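Local atomic coordinates of Cas13d (uncultured Ruminococcus sp, PDB entry 6IV9), a protein that binds CRISPR RNA and, through two HEPN domains, directs the maturation of that RNA and the cleavage of target RNA. Residues C290-K295 / I747-L752; R820-C825 / I851-M856; R858-R863 / K887-A892. The protein carries 2 engineered substitutions. All blocks are in the same frame, centred on the assembly; numbering follows the deposited sequence.

Contact 1. Residues C290-K295 / I747-L752; sequences CVFHDK and IAIHCL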
loop_
_atom_site.group_PDB
_atom_site.type_symbol
_atom_site.label_atom_id
_atom_site.label_comp_id
_atom_site.label_asym_id
_atom_site.label_seq_id
_atom_site.Cartn_x
_atom_site.Cartn_y
_atom_site.Cartn_z
ATOM N N CYS A 290 -11.837 -14.938 -2.506
ATOM C CA CYS A 290 -12.312 -14.714 -1.129
ATOM C C CYS A 290 -12.773 -13.280 -0.902
ATOM O O CYS A 290 -13.495 -13.081 0.032
ATOM C CB CYS A 290 -11.198 -14.992 -0.142
ATOM S SG CYS A 290 -10.779 -16.743 -0.060
ATOM N N VAL A 291 -12.293 -12.330 -1.693
ATOM C CA VAL A 291 -12.678 -10.910 -1.472
ATOM C C VAL A 291 -13.601 -10.392 -2.575
ATOM O O VAL A 291 -14.027 -9.266 -2.461
ATOM C CB VAL A 291 -11.427 -10.037 -1.305
ATOM C CG1 VAL A 291 -10.678 -10.389 -0.043
ATOM C CG2 VAL A 291 -10.518 -10.170 -2.500
ATOM N N PHE A 292 -13.863 -11.198 -3.596
ATOM C CA PHE A 292 -14.788 -10.829 -4.694
ATOM C C PHE A 292 -15.757 -11.987 -4.944
ATOM O O PHE A 292 -15.402 -13.109 -4.721
ATOM C CB PHE A 292 -14.024 -10.426 -5.949
ATOM C CG PHE A 292 -13.364 -9.084 -5.824
ATOM C CD1 PHE A 292 -14.114 -7.927 -5.788
ATOM C CD2 PHE A 292 -11.999 -8.985 -5.707
ATOM C CE1 PHE A 292 -13.506 -6.695 -5.661
ATOM C CE2 PHE A 292 -11.394 -7.756 -5.572
ATOM C CZ PHE A 292 -12.147 -6.617 -5.548
ATOM N N HIS A 293 -16.956 -11.683 -5.408
ATOM C CA HIS A 293 -17.943 -12.763 -5.636
ATOM C C HIS A 293 -17.871 -13.263 -7.077
ATOM O O HIS A 293 -17.471 -12.519 -7.959
ATOM C CB HIS A 293 -19.339 -12.325 -5.187
ATOM C CG HIS A 293 -19.388 -11.990 -3.739
ATOM N ND1 HIS A 293 -18.527 -11.097 -3.165
ATOM C CD2 HIS A 293 -20.146 -12.465 -2.740
ATOM C CE1 HIS A 293 -18.774 -11.007 -1.885
ATOM N NE2 HIS A 293 -19.761 -11.836 -1.600
ATOM N N ASP A 294 -18.293 -14.500 -7.278
ATOM C CA ASP A 294 -18.331 -15.101 -8.631
ATOM C C ASP A 294 -19.613 -14.661 -9.343
ATOM O O ASP A 294 -20.368 -13.890 -8.780
ATOM C CB ASP A 294 -18.202 -16.619 -8.572
ATOM C CG ASP A 294 -19.333 -17.310 -7.842
ATOM O OD1 ASP A 294 -20.417 -16.735 -7.736
ATOM O OD2 ASP A 294 -19.102 -18.418 -7.383
ATOM N N LYS A 295 -19.873 -15.247 -10.514
ATOM C CA LYS A 295 -21.042 -14.910 -11.363
ATOM C C LYS A 295 -22.340 -15.156 -10.596
ATOM O O LYS A 295 -23.289 -14.416 -10.803
ATOM C CB LYS A 295 -21.020 -15.771 -12.629
ATOM C CG LYS A 295 -22.301 -15.773 -13.457
ATOM C CD LYS A 295 -22.549 -17.081 -14.201
ATOM C CE LYS A 295 -23.879 -17.146 -14.926
ATOM N NZ LYS A 295 -23.722 -17.516 -16.352
ATOM N N ILE A 747 -12.320 -0.617 -3.908
ATOM C CA ILE A 747 -12.821 -0.783 -2.513
ATOM C C ILE A 747 -14.347 -0.656 -2.546
ATOM O O ILE A 747 -15.014 -1.436 -1.914
ATOM C CB ILE A 747 -12.193 0.278 -1.594
ATOM C CG1 ILE A 747 -10.693 0.057 -1.407
ATOM C CG2 ILE A 747 -12.931 0.359 -0.278
ATOM C CD1 ILE A 747 -10.002 1.189 -0.716
ATOM N N ALA A 748 -14.854 0.289 -3.324
ATOM C CA ALA A 748 -16.313 0.489 -3.380
ATOM C C ALA A 748 -17.008 -0.782 -3.896
ATOM O O ALA A 748 -18.011 -1.166 -3.324
ATOM C CB ALA A 748 -16.611 1.682 -4.238
ATOM N N ILE A 749 -16.476 -1.407 -4.943
ATOM C CA ILE A 749 -17.077 -2.653 -5.503
ATOM C C ILE A 749 -16.988 -3.783 -4.476
ATOM O O ILE A 749 -17.961 -4.471 -4.266
ATOM C CB ILE A 749 -16.361 -3.062 -6.803
ATOM C CG1 ILE A 749 -16.656 -2.093 -7.943
ATOM C CG2 ILE A 749 -16.702 -4.490 -7.170
ATOM C CD1 ILE A 749 -18.092 -2.009 -8.309
ATOM N N HIS A 750 -15.834 -3.929 -3.848
ATOM C CA HIS A 750 -15.655 -5.004 -2.846
ATOM C C HIS A 750 -16.687 -4.835 -1.725
ATOM O O HIS A 750 -17.304 -5.799 -1.360
ATOM C CB HIS A 750 -14.245 -4.906 -2.270
ATOM C CG HIS A 750 -14.094 -5.599 -0.965
ATOM N ND1 HIS A 750 -13.916 -6.932 -0.876
ATOM C CD2 HIS A 750 -14.131 -5.145 0.296
ATOM C CE1 HIS A 750 -13.833 -7.275 0.373
ATOM N NE2 HIS A 750 -13.962 -6.209 1.105
ATOM N N CYS A 751 -16.851 -3.617 -1.231
ATOM C CA CYS A 751 -17.811 -3.323 -0.138
ATOM C C CYS A 751 -19.262 -3.546 -0.568
ATOM O O CYS A 751 -20.024 -4.028 0.243
ATOM C CB CYS A 751 -17.600 -1.915 0.366
ATOM S SG CYS A 751 -16.027 -1.784 1.237
ATOM N N LEU A 752 -19.603 -3.151 -1.789
ATOM C CA LEU A 752 -20.982 -3.343 -2.291
ATOM C C LEU A 752 -21.293 -4.839 -2.347
ATOM O O LEU A 752 -22.326 -5.220 -1.879
ATOM C CB LEU A 752 -21.086 -2.724 -3.683
ATOM C CG LEU A 752 -22.370 -3.031 -4.444
ATOM C CD1 LEU A 752 -23.586 -2.554 -3.688
ATOM C CD2 LEU A 752 -22.342 -2.424 -5.830
HETATM O O HOH W 1 -16.701 -8.648 -1.475
#

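Contact 2. Residues R820-C825 / I851-M856; sequences RKYANC and IYHYVM. Engineered in segment 820-825: A823 (natural residue Arg).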
loop_
_atom_site.group_PDB
_atom_site.type_symbol
_atom_site.label_atom_id
_atom_site.label_comp_id
_atom_site.label_asym_id
_atom_site.label_seq_id
_atom_site.Cartn_x
_atom_site.Cartn_y
_atom_site.Cartn_z
ATOM N N ARG A 820 -22.954 -2.002 -14.672
ATOM C CA ARG A 820 -22.207 -3.264 -14.886
ATOM C C ARG A 820 -20.902 -2.955 -15.626
ATOM O O ARG A 820 -19.902 -3.532 -15.281
ATOM C CB ARG A 820 -23.042 -4.298 -15.641
ATOM C CG ARG A 820 -22.308 -5.602 -15.885
ATOM C CD ARG A 820 -23.188 -6.829 -15.993
ATOM N NE ARG A 820 -24.225 -6.628 -16.983
ATOM C CZ ARG A 820 -25.459 -6.226 -16.723
ATOM N NH1 ARG A 820 -26.017 -6.472 -15.555
ATOM N NH2 ARG A 820 -26.145 -5.593 -17.649
ATOM N N LYS A 821 -20.950 -2.085 -16.626
ATOM C CA LYS A 821 -19.731 -1.720 -17.385
ATOM C C LYS A 821 -18.737 -1.029 -16.454
ATOM O O LYS A 821 -17.566 -1.298 -16.556
ATOM C CB LYS A 821 -20.059 -0.817 -18.573
ATOM C CG LYS A 821 -20.857 -1.498 -19.670
ATOM C CD LYS A 821 -20.838 -0.770 -20.990
ATOM C CE LYS A 821 -21.477 -1.561 -22.110
ATOM N NZ LYS A 821 -21.305 -0.885 -23.414
ATOM N N TYR A 822 -19.238 -0.159 -15.592
ATOM C CA TYR A 822 -18.384 0.581 -14.635
ATOM C C TYR A 822 -17.671 -0.413 -13.717
ATOM O O TYR A 822 -16.485 -0.336 -13.562
ATOM C CB TYR A 822 -19.304 1.451 -13.789
ATOM C CG TYR A 822 -18.681 2.520 -12.938
ATOM C CD1 TYR A 822 -17.613 3.272 -13.368
ATOM C CD2 TYR A 822 -19.220 2.814 -11.706
ATOM C CE1 TYR A 822 -17.072 4.266 -12.572
ATOM C CE2 TYR A 822 -18.703 3.804 -10.901
ATOM C CZ TYR A 822 -17.627 4.544 -11.338
ATOM O OH TYR A 822 -17.132 5.521 -10.545
ATOM N N ALA A 823 -18.411 -1.373 -13.185
ATOM C CA ALA A 823 -17.818 -2.369 -12.273
ATOM C C ALA A 823 -16.731 -3.153 -13.008
ATOM O O ALA A 823 -15.706 -3.398 -12.420
ATOM C CB ALA A 823 -18.888 -3.281 -11.749
ATOM N N ASN A 824 -16.991 -3.537 -14.250
ATOM C CA ASN A 824 -16.000 -4.292 -15.051
ATOM C C ASN A 824 -14.763 -3.428 -15.318
ATOM O O ASN A 824 -13.678 -3.927 -15.208
ATOM C CB ASN A 824 -16.629 -4.811 -16.341
ATOM C CG ASN A 824 -17.664 -5.883 -16.087
ATOM O OD1 ASN A 824 -17.656 -6.527 -15.053
ATOM N ND2 ASN A 824 -18.567 -6.078 -17.024
ATOM N N CYS A 825 -14.963 -2.171 -15.673
ATOM C CA CYS A 825 -13.832 -1.268 -15.966
ATOM C C CYS A 825 -12.994 -1.074 -14.701
ATOM O O CYS A 825 -11.806 -1.018 -14.806
ATOM C CB CYS A 825 -14.341 0.081 -16.446
ATOM S SG CYS A 825 -15.024 0.050 -18.122
ATOM N N ILE A 851 -9.110 13.316 -14.792
ATOM C CA ILE A 851 -8.581 12.472 -15.894
ATOM C C ILE A 851 -9.244 11.103 -15.819
ATOM O O ILE A 851 -9.712 10.633 -16.799
ATOM C CB ILE A 851 -7.060 12.320 -15.788
ATOM C CG1 ILE A 851 -6.344 13.655 -15.956
ATOM C CG2 ILE A 851 -6.563 11.277 -16.762
ATOM C CD1 ILE A 851 -4.884 13.595 -15.646
ATOM N N TYR A 852 -9.295 10.532 -14.629
ATOM C CA TYR A 852 -9.829 9.165 -14.479
ATOM C C TYR A 852 -11.286 9.106 -14.931
ATOM O O TYR A 852 -11.637 8.239 -15.677
ATOM C CB TYR A 852 -9.760 8.803 -12.998
ATOM C CG TYR A 852 -10.342 7.464 -12.650
ATOM C CD1 TYR A 852 -9.568 6.323 -12.672
ATOM C CD2 TYR A 852 -11.656 7.335 -12.274
ATOM C CE1 TYR A 852 -10.091 5.088 -12.354
ATOM C CE2 TYR A 852 -12.197 6.109 -11.955
ATOM C CZ TYR A 852 -11.416 4.979 -11.997
ATOM O OH TYR A 852 -11.955 3.789 -11.670
ATOM N N HIS A 853 -12.095 10.035 -14.458
ATOM C CA HIS A 853 -13.534 10.044 -14.818
ATOM C C HIS A 853 -13.738 10.319 -16.316
ATOM O O HIS A 853 -14.627 9.735 -16.893
ATOM C CB HIS A 853 -14.328 10.877 -13.821
ATOM C CG HIS A 853 -14.479 10.158 -12.529
ATOM N ND1 HIS A 853 -15.191 9.009 -12.417
ATOM C CD2 HIS A 853 -13.957 10.390 -11.315
ATOM C CE1 HIS A 853 -15.130 8.584 -11.189
ATOM N NE2 HIS A 853 -14.377 9.397 -10.506
ATOM N N TYR A 854 -12.947 11.202 -16.904
ATOM C CA TYR A 854 -13.150 11.435 -18.349
ATOM C C TYR A 854 -12.856 10.150 -19.129
ATOM O O TYR A 854 -13.651 9.736 -19.918
ATOM C CB TYR A 854 -12.284 12.585 -18.857
ATOM C CG TYR A 854 -12.425 12.730 -20.345
ATOM C CD1 TYR A 854 -13.528 13.355 -20.887
ATOM C CD2 TYR A 854 -11.507 12.170 -21.214
ATOM C CE1 TYR A 854 -13.701 13.448 -22.251
ATOM C CE2 TYR A 854 -11.664 12.250 -22.583
ATOM C CZ TYR A 854 -12.766 12.894 -23.100
ATOM O OH TYR A 854 -12.941 12.975 -24.437
ATOM N N VAL A 855 -11.729 9.519 -18.854
ATOM C CA VAL A 855 -11.361 8.268 -19.566
ATOM C C VAL A 855 -12.408 7.201 -19.260
ATOM O O VAL A 855 -12.832 6.527 -20.157
ATOM C CB VAL A 855 -9.946 7.800 -19.180
ATOM C CG1 VAL A 855 -9.607 6.461 -19.790
ATOM C CG2 VAL A 855 -8.896 8.836 -19.515
ATOM N N MET A 856 -12.835 7.110 -18.012
ATOM C CA MET A 856 -13.830 6.080 -17.641
ATOM C C MET A 856 -15.125 6.312 -18.421
ATOM O O MET A 856 -15.657 5.366 -18.921
ATOM C CB MET A 856 -14.144 6.149 -16.146
ATOM C CG MET A 856 -15.196 5.167 -15.719
ATOM S SD MET A 856 -14.714 3.445 -15.822
ATOM C CE MET A 856 -13.669 3.322 -14.377
#

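Contact 3. Residues R858-R863 / K887-A892; sequences RCITKR and KDFVKA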
loop_
_atom_site.group_PDB
_atom_site.type_symbol
_atom_site.label_atom_id
_atom_site.label_comp_id
_atom_site.label_asym_id
_atom_site.label_seq_id
_atom_site.Cartn_x
_atom_site.Cartn_y
_atom_site.Cartn_z
ATOM N N ARG A 858 -15.548 7.831 -21.284
ATOM C CA ARG A 858 -15.331 7.487 -22.707
ATOM C C ARG A 858 -15.390 5.968 -22.878
ATOM O O ARG A 858 -15.949 5.521 -23.839
ATOM C CB ARG A 858 -14.004 8.063 -23.193
ATOM C CG ARG A 858 -14.018 9.573 -23.344
ATOM C CD ARG A 858 -14.953 10.054 -24.434
ATOM N NE ARG A 858 -14.714 9.370 -25.683
ATOM C CZ ARG A 858 -13.842 9.755 -26.590
ATOM N NH1 ARG A 858 -13.100 10.825 -26.398
ATOM N NH2 ARG A 858 -13.699 9.062 -27.692
ATOM N N CYS A 859 -14.789 5.219 -21.959
ATOM C CA CYS A 859 -14.811 3.745 -22.045
ATOM C C CYS A 859 -16.246 3.239 -21.894
ATOM O O CYS A 859 -16.604 2.314 -22.573
ATOM C CB CYS A 859 -13.973 3.113 -20.943
ATOM S SG CYS A 859 -12.192 3.411 -21.059
ATOM N N ILE A 860 -17.004 3.801 -20.970
ATOM C CA ILE A 860 -18.402 3.336 -20.730
ATOM C C ILE A 860 -19.292 3.609 -21.947
ATOM O O ILE A 860 -20.107 2.772 -22.255
ATOM C CB ILE A 860 -18.999 3.994 -19.475
ATOM C CG1 ILE A 860 -18.225 3.638 -18.208
ATOM C CG2 ILE A 860 -20.468 3.666 -19.339
ATOM C CD1 ILE A 860 -18.535 2.293 -17.680
ATOM N N THR A 861 -19.133 4.772 -22.566
ATOM C CA THR A 861 -20.015 5.184 -23.682
ATOM C C THR A 861 -19.526 4.677 -25.037
ATOM O O THR A 861 -20.220 4.895 -25.991
ATOM C CB THR A 861 -20.179 6.698 -23.697
ATOM O OG1 THR A 861 -18.889 7.269 -23.869
ATOM C CG2 THR A 861 -20.834 7.213 -22.441
ATOM N N LYS A 862 -18.370 4.048 -25.107
ATOM C CA LYS A 862 -17.877 3.536 -26.400
ATOM C C LYS A 862 -18.912 2.567 -26.969
ATOM O O LYS A 862 -19.332 1.668 -26.266
ATOM C CB LYS A 862 -16.536 2.843 -26.194
ATOM C CG LYS A 862 -15.825 2.437 -27.466
ATOM C CD LYS A 862 -14.838 1.345 -27.234
ATOM C CE LYS A 862 -14.127 0.944 -28.507
ATOM N NZ LYS A 862 -14.289 1.967 -29.567
ATOM N N ARG A 863 -19.291 2.770 -28.234
ATOM C CA ARG A 863 -20.283 1.894 -28.914
ATOM C C ARG A 863 -19.546 0.718 -29.564
ATOM O O ARG A 863 -18.823 0.949 -30.554
ATOM C CB ARG A 863 -21.074 2.693 -29.956
ATOM C CG ARG A 863 -22.577 2.700 -29.724
ATOM C CD ARG A 863 -23.013 3.815 -28.791
ATOM N NE ARG A 863 -22.736 5.136 -29.337
ATOM C CZ ARG A 863 -23.584 5.833 -30.086
ATOM N NH1 ARG A 863 -24.584 5.222 -30.698
ATOM N NH2 ARG A 863 -23.427 7.138 -30.222
ATOM N N LYS A 887 -20.156 15.714 -14.302
ATOM C CA LYS A 887 -20.332 15.507 -12.846
ATOM C C LYS A 887 -21.547 14.633 -12.549
ATOM O O LYS A 887 -21.432 13.761 -11.738
ATOM C CB LYS A 887 -20.372 16.853 -12.131
ATOM C CG LYS A 887 -19.055 17.594 -12.168
ATOM C CD LYS A 887 -18.986 18.798 -11.289
ATOM C CE LYS A 887 -17.674 19.527 -11.451
ATOM N NZ LYS A 887 -17.513 20.624 -10.472
ATOM N N ASP A 888 -22.654 14.859 -13.238
ATOM C CA ASP A 888 -23.886 14.063 -13.023
ATOM C C ASP A 888 -23.664 12.599 -13.390
ATOM O O ASP A 888 -24.358 11.778 -12.856
ATOM C CB ASP A 888 -25.069 14.656 -13.773
ATOM C CG ASP A 888 -25.687 15.824 -13.046
ATOM O OD1 ASP A 888 -25.144 16.234 -12.018
ATOM O OD2 ASP A 888 -26.698 16.306 -13.528
ATOM N N PHE A 889 -22.841 12.346 -14.395
ATOM C CA PHE A 889 -22.540 10.978 -14.876
ATOM C C PHE A 889 -21.780 10.205 -13.791
ATOM O O PHE A 889 -22.001 9.045 -13.625
ATOM C CB PHE A 889 -21.833 11.075 -16.225
ATOM C CG PHE A 889 -21.818 9.834 -17.069
ATOM C CD1 PHE A 889 -22.493 8.698 -16.690
ATOM C CD2 PHE A 889 -21.106 9.808 -18.250
ATOM C CE1 PHE A 889 -22.457 7.566 -17.481
ATOM C CE2 PHE A 889 -21.063 8.671 -19.029
ATOM C CZ PHE A 889 -21.734 7.551 -18.639
ATOM N N VAL A 890 -20.873 10.884 -13.099
ATOM C CA VAL A 890 -20.111 10.238 -11.994
ATOM C C VAL A 890 -21.114 9.827 -10.913
ATOM O O VAL A 890 -21.063 8.721 -10.475
ATOM C CB VAL A 890 -19.060 11.206 -11.418
ATOM C CG1 VAL A 890 -18.388 10.633 -10.192
ATOM C CG2 VAL A 890 -18.028 11.614 -12.443
ATOM N N LYS A 891 -22.022 10.722 -10.551
ATOM C CA LYS A 891 -23.021 10.423 -9.496
ATOM C C LYS A 891 -23.913 9.252 -9.912
ATOM O O LYS A 891 -24.195 8.431 -9.089
ATOM C CB LYS A 891 -23.817 11.681 -9.167
ATOM C CG LYS A 891 -22.962 12.869 -8.781
ATOM C CD LYS A 891 -23.672 13.884 -7.953
ATOM C CE LYS A 891 -24.651 14.718 -8.741
ATOM N NZ LYS A 891 -25.533 15.523 -7.864
ATOM N N ALA A 892 -24.346 9.221 -11.165
ATOM C CA ALA A 892 -25.197 8.119 -11.650
ATOM C C ALA A 892 -24.415 6.808 -11.593
ATOM O O ALA A 892 -24.927 5.831 -11.100
ATOM C CB ALA A 892 -25.615 8.425 -13.056
#

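Contact 1. Residues C290-K295 / I747-L752
H750 reaches out from helix 713-760 and takes hold of the carbonyl oxygen of V291, at the C-terminal end of helix 267-291. Its ND1 donates to V291 O over 2.8 Å with an N-H...O angle of 153°, approaching a lone pair in the carbonyl plane, and the oxygen lies almost in the plane of the imidazole, which fixes the rotation of that ring. A water gives a second bond to V291 O, at 2.9 Å, and also donates to H750 O, so the same carbonyl is joined to the other helix once directly and once through solvent. The chain bends just here: F292 is the first residue to leave the helical path, and its side chain crosses that of H750 at about a right angle. F292 CE1 sits 3.9 Å from H750 CB, and I749 CG2 comes up obliquely to that same ring carbon at 4.2 Å. A184 and T188 of helix 168-197 also touch this phenylalanine. C290 to H293 fit the last four positions of the R-X4-H signature of HEPN nucleases, with H293 probably its histidine; the backbone N of H293 is hydrogen-bonded to E753, one turn beyond H750. Past that histidine the packing gives way to solvent. D294 is exposed and its OD1 is hydrogen-bonded to S296 OG and A298 N, further along the chain, while K295 is poorly ordered and extends away from the helix.

Contact 2. Residues R820-C825 / I851-M856
In what is probably the second HEPN domain, helices 816-827 and 848-861 meet through Y822 and C825 on the first and M856 and H853 on the second. Their local axes come no closer than 12.2 Å and run at 123° to each other, and long side chains bridge the distance. M856 does most of the work. Its CG stands anti to the backbone N, and bends at chi2 (67°) and chi3 (76°) fold the thioether back, which brings SD to the rim of the Y822 ring and against C825 at once. SD lies 5.0 Å from the centroid of that ring, close to the ring plane, a Met-aromatic contact made at the edge; M856 CG is 3.8 Å from Y822 CE1, also near the plane. On the cysteine the touching atom is the methylene, with C825 CB 3.4 Å from M856 SD. At the far end of the tyrosine, Y822 OH comes within 3.7 Å of H853 CE1 in the imidazole plane, but the hydroxyl has its hydrogen bond with N894 OD1 and H853 NE2 has its own with Y745 OH. With an alanine in place of M856, the edge of Y822 and the methylene of C825 would probably lose their shared neighbour, opening a gap between the helices. A823, which points away from this interface, is an engineered substitution for Arg; the natural arginine would occupy what is probably the arginine position of the R-X4-H signature. Across the two segments the contact is thus dispersive, sulfur and carbon against ring edge, and directional polar bonds to other parts of the chain hold the polar ends of Y822 and H853 in position.

Contact 3. Residues R858-R863 / K887-A892
F889 projects from the first turn of helix 887-893 and meets T861 and I860 near the C-terminal end of helix 848-861. Its CG is anti to the backbone N (chi1 -162°), and a chi2 of only 5° lays CA nearly in the plane of the ring, well away from the roughly perpendicular setting usual for phenylalanine. Turned this way, the ring leads with its edge: T861 CG2 stands near its plane, 3.7 Å from F889 CE2. The threonine methyl faces the ring because OG1 takes the position between the backbone N and the carbonyl carbon (chi1 60°) and bonds to Q857 O, one turn back in its own helix. The hydroxyl is thereby satisfied, and the methyl branch is left to make the apolar contact. I860 joins in with one branch, its CG2 lying 4.1 Å from F889 CZ in an oblique approach. Its other branch, ending in CD1, leads away toward helix 816-827, so that this isoleucine packs in two directions.

Both helices belong to the all-helical C-terminal part of the chain, probably within the second HEPN domain, and the chain between them carries the short helix 876-882. That connection shares in the packing: Y875 stacks on the F889 ring, and L879 and E876 touch T861. Two residues after T861, R863 NH2 forms a salt bridge with E876 OE1, although the arginine side chain is poorly ordered.

From the N terminus, contact 1 closes by far the longest loop: 451 residues, about two thirds of them helical, lie between segments 290-295 and 747-752. Contacts 2 and 3 follow in series, closing loops of 25 and 23 residues, and none of the three nests in or crosses another. Contact 1 therefore ties distant parts of the chain, whereas the other two fold the C-terminal helices onto each other. Helix 848-861 serves both: I860 CD1 of contact 3 packs 3.3 Å from Y822 N of contact 2. Contacts 1 and 2 touch where I749 CD1 meets CB of the engineered A823, 3.8 Å away.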